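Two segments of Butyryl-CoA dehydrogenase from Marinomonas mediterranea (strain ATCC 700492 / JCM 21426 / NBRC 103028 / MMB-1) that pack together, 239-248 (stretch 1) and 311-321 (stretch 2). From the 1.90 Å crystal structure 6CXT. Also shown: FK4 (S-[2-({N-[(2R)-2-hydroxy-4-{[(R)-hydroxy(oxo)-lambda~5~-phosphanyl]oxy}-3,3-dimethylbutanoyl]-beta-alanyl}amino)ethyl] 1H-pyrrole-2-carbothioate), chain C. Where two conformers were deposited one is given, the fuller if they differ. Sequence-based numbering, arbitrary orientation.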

# COMPACT_ATOMS: atom_id res chain seq x y z
N MET B 239 26.70 -8.02 11.28
CA MET B 239 25.35 -7.62 10.78
C MET B 239 24.47 -8.85 10.54
O MET B 239 23.27 -8.80 10.76
CB MET B 239 25.45 -6.78 9.54
CG MET B 239 25.90 -5.37 9.77
SD MET B 239 24.92 -4.52 11.08
CE MET B 239 26.02 -4.65 12.52
N ASP B 240 25.06 -9.97 10.15
CA ASP B 240 24.25 -11.18 10.06
C ASP B 240 23.68 -11.57 11.41
O ASP B 240 22.51 -11.96 11.51
CB ASP B 240 25.00 -12.32 9.37
CG ASP B 240 24.06 -13.38 8.87
OD1 ASP B 240 23.24 -13.08 7.95
OD2 ASP B 240 24.12 -14.51 9.39
N TRP B 241 24.48 -11.43 12.46
CA TRP B 241 23.99 -11.66 13.80
C TRP B 241 22.96 -10.60 14.24
O TRP B 241 21.93 -10.94 14.83
CB TRP B 241 25.16 -11.64 14.84
CG TRP B 241 25.88 -12.97 14.89
CD1 TRP B 241 27.13 -13.27 14.36
CD2 TRP B 241 25.40 -14.15 15.50
NE1 TRP B 241 27.43 -14.59 14.59
CE2 TRP B 241 26.40 -15.16 15.30
CE3 TRP B 241 24.22 -14.49 16.18
CZ2 TRP B 241 26.23 -16.46 15.72
CZ3 TRP B 241 24.07 -15.76 16.64
CH2 TRP B 241 25.09 -16.75 16.42
N GLU B 242 23.28 -9.35 14.01
CA GLU B 242 22.44 -8.24 14.52
C GLU B 242 21.08 -8.20 13.76
O GLU B 242 20.02 -8.12 14.37
CB GLU B 242 23.16 -6.92 14.35
CG GLU B 242 22.40 -5.79 15.02
CD GLU B 242 23.15 -4.48 14.92
OE1 GLU B 242 23.97 -4.21 15.80
OE2 GLU B 242 22.93 -3.70 13.98
N ARG B 243 21.14 -8.27 12.44
CA ARG B 243 19.93 -8.17 11.59
C ARG B 243 19.00 -9.34 11.91
O ARG B 243 17.79 -9.19 11.82
CB ARG B 243 20.33 -8.18 10.12
CG ARG B 243 20.94 -6.85 9.65
CD ARG B 243 21.48 -7.06 8.23
NE ARG B 243 22.30 -5.92 7.84
CZ ARG B 243 23.21 -5.93 6.85
NH1 ARG B 243 23.45 -7.05 6.18
NH2 ARG B 243 23.89 -4.82 6.56
N CYS B 244 19.58 -10.48 12.29
CA CYS B 244 18.81 -11.67 12.64
C CYS B 244 18.23 -11.59 14.06
O CYS B 244 16.98 -11.72 14.25
CB CYS B 244 19.67 -12.93 12.53
SG CYS B 244 18.77 -14.49 12.80
N CYS B 245 19.09 -11.38 15.05
CA CYS B 245 18.70 -11.58 16.43
C CYS B 245 18.17 -10.32 17.09
O CYS B 245 17.29 -10.41 17.92
CB CYS B 245 19.89 -12.11 17.25
SG CYS B 245 20.52 -13.70 16.58
N LEU B 246 18.74 -9.15 16.78
CA LEU B 246 18.33 -7.93 17.47
C LEU B 246 16.84 -7.67 17.18
O LEU B 246 16.08 -7.25 18.06
CB LEU B 246 19.22 -6.75 17.07
CG LEU B 246 18.92 -5.36 17.69
CD1 LEU B 246 20.19 -4.50 17.76
CD2 LEU B 246 17.83 -4.59 16.88
N PHE B 247 16.40 -8.00 15.97
CA PHE B 247 15.03 -7.63 15.49
C PHE B 247 13.95 -8.52 16.11
O PHE B 247 12.75 -8.19 16.03
CB PHE B 247 15.01 -7.61 13.93
CG PHE B 247 15.67 -6.35 13.39
CD1 PHE B 247 17.11 -6.21 13.44
CD2 PHE B 247 14.92 -5.28 12.94
CE1 PHE B 247 17.70 -5.03 13.10
CE2 PHE B 247 15.53 -4.08 12.55
CZ PHE B 247 16.92 -3.95 12.65
N ALA B 248 14.37 -9.60 16.76
CA ALA B 248 13.44 -10.39 17.60
C ALA B 248 12.74 -9.50 18.65
O ALA B 248 11.58 -9.75 18.99
CB ALA B 248 14.18 -11.52 18.29
N ASP B 311 24.34 -20.13 2.95
CA ASP B 311 24.37 -18.67 2.96
C ASP B 311 22.96 -18.32 3.46
O ASP B 311 21.98 -18.63 2.76
CB ASP B 311 24.62 -18.08 1.57
CG ASP B 311 24.64 -16.56 1.57
OD1 ASP B 311 24.33 -15.98 2.64
OD2 ASP B 311 24.99 -15.94 0.54
N ASN B 312 22.84 -17.79 4.68
CA ASN B 312 21.51 -17.37 5.19
C ASN B 312 21.22 -15.88 5.08
O ASN B 312 20.33 -15.40 5.73
CB ASN B 312 21.36 -17.76 6.64
CG ASN B 312 22.49 -17.20 7.47
OD1 ASN B 312 23.54 -17.86 7.65
ND2 ASN B 312 22.34 -15.99 7.93
N THR B 313 21.98 -15.16 4.27
CA THR B 313 21.90 -13.73 4.20
C THR B 313 20.54 -13.28 3.66
O THR B 313 19.96 -12.28 4.18
CB THR B 313 23.03 -13.16 3.32
OG1 THR B 313 24.28 -13.45 3.95
CG2 THR B 313 22.92 -11.65 3.18
N LYS B 314 20.05 -13.95 2.60
CA LYS B 314 18.72 -13.58 2.04
C LYS B 314 17.63 -13.67 3.10
O LYS B 314 16.88 -12.71 3.27
CB LYS B 314 18.37 -14.50 0.86
CG LYS B 314 17.09 -14.07 0.08
CD LYS B 314 16.90 -14.99 -1.13
CE LYS B 314 16.42 -16.36 -0.64
NZ LYS B 314 16.21 -17.17 -1.83
N ALA B 315 17.56 -14.79 3.84
CA ALA B 315 16.54 -14.97 4.85
C ALA B 315 16.65 -13.93 5.95
O ALA B 315 15.61 -13.47 6.49
CB ALA B 315 16.61 -16.36 5.48
N VAL B 316 17.89 -13.59 6.33
CA VAL B 316 18.10 -12.58 7.39
C VAL B 316 17.69 -11.19 6.91
O VAL B 316 17.02 -10.42 7.64
CB VAL B 316 19.57 -12.64 7.94
CG1 VAL B 316 19.87 -11.38 8.78
CG2 VAL B 316 19.74 -13.88 8.79
N ALA B 317 18.08 -10.84 5.70
CA ALA B 317 17.70 -9.55 5.20
C ALA B 317 16.13 -9.48 5.04
O ALA B 317 15.55 -8.43 5.32
CB ALA B 317 18.36 -9.28 3.85
N MET B 318 15.50 -10.56 4.55
CA MET B 318 14.03 -10.54 4.44
C MET B 318 13.39 -10.36 5.82
O MET B 318 12.41 -9.62 5.96
CB MET B 318 13.53 -11.83 3.78
CG MET B 318 13.90 -11.89 2.29
SD MET B 318 13.02 -13.32 1.60
CE MET B 318 13.35 -12.95 -0.13
N SER B 319 13.91 -11.03 6.84
CA SER B 319 13.36 -10.95 8.17
C SER B 319 13.50 -9.58 8.76
O SER B 319 12.52 -9.01 9.33
CB SER B 319 14.05 -11.99 9.05
OG SER B 319 13.60 -11.93 10.38
N LYS B 320 14.72 -9.01 8.62
CA LYS B 320 15.00 -7.65 9.15
C LYS B 320 13.99 -6.67 8.50
O LYS B 320 13.38 -5.80 9.17
CB LYS B 320 16.45 -7.21 8.75
CG LYS B 320 16.96 -5.97 9.47
CD LYS B 320 16.39 -4.64 8.98
CE LYS B 320 17.28 -3.48 9.41
NZ LYS B 320 16.79 -2.11 9.04
N LEU B 321 13.89 -6.76 7.17
CA LEU B 321 12.99 -5.87 6.41
C LEU B 321 11.53 -6.07 6.87
O LEU B 321 10.85 -5.10 7.18
CB LEU B 321 13.12 -6.18 4.91
CG LEU B 321 12.24 -5.39 3.94
CD1 LEU B 321 12.59 -3.91 4.06
CD2 LEU B 321 12.44 -5.95 2.50
O01 FK4 C . 27.46 -8.15 2.56
P02 FK4 C . 28.50 -7.04 2.17
O03 FK4 C . 28.01 -5.55 2.25
C04 FK4 C . 26.68 -5.26 1.90
C05 FK4 C . 26.45 -3.86 1.42
C06 FK4 C . 24.94 -3.70 1.14
C07 FK4 C . 27.29 -3.66 0.13
C08 FK4 C . 26.95 -2.80 2.44
O09 FK4 C . 27.05 -1.51 1.89
C10 FK4 C . 26.12 -2.78 3.74
N11 FK4 C . 25.48 -1.50 4.00
C12 FK4 C . 24.67 -1.38 5.16
C13 FK4 C . 25.47 -0.87 6.38
C14 FK4 C . 24.90 -1.29 7.66
N15 FK4 C . 25.24 -0.39 8.68
C16 FK4 C . 24.84 -0.68 10.05
C17 FK4 C . 25.82 -0.05 11.07
S18 FK4 C . 25.66 -0.76 12.69
C19 FK4 C . 23.97 -0.35 13.13
C20 FK4 C . 23.87 -0.74 14.55
C21 FK4 C . 22.88 -0.42 15.45
C22 FK4 C . 23.24 -1.05 16.66
C23 FK4 C . 24.46 -1.74 16.46
N24 FK4 C . 24.86 -1.57 15.18
O25 FK4 C . 23.37 0.54 12.49
O26 FK4 C . 24.25 -2.32 7.84
O27 FK4 C . 25.92 -3.78 4.52
O28 FK4 C . 29.68 -7.18 3.07
O HOH W 1 26.07 -16.72 8.13
O HOH W 2 15.50 -10.78 12.04

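Both stretches are largely helical. Stretch 1 enters within a helix that begins earlier in the chain, and 313-321 open a helix that runs on past the stretch. The two axes come within 8.5 Å, and their N-to-C directions differ by 42°. The nearest CA atoms are those of C244 and V316, 5.4 Å apart, with R243 CA and K320 CA at 5.5 Å. C245 to A248 form a type I beta turn. Within it, the CA-to-CB bond of F247 points toward the second stretch.

At the start of the second helix the contact is polar. N312 ND2 donates a hydrogen bond to D240 OD2 at 2.7 Å, nearly straight at 168°. Water 1 joins the same pair, donating to D240 OD2 (3.2 Å) and N312 OD1 (2.8 Å). N312 holds the N-cap position, but its side chain makes no capping bond. Within the stretch, D311 OD1 accepts from T313 N at 3.0 Å and from T313 OG1 at 2.8 Å.

The middle is apolar. V316 points toward the first helix. Its CG1 lies 3.5 Å from R243 CB, and its CG2 lies 3.9 Å from C244 CB. R243 thus packs through its aliphatic base, while its end leads away to the ligand. There R243 NH2 donates to FK4 O26 at 2.8 Å and to FK4 O27 at 3.1 Å.

Farther along, the aliphatic chain of K320 lies over one face of the F247 ring. K320 CG sits 3.7 Å from the ring centroid, 8° off the normal, a CH-pi contact. The charged K320 NZ is hydrogen-bonded elsewhere in the structure.

Water 2 also links the stretches. It donates to R243 O and C244 O, and bonds S319 OG, each at 2.8 Å.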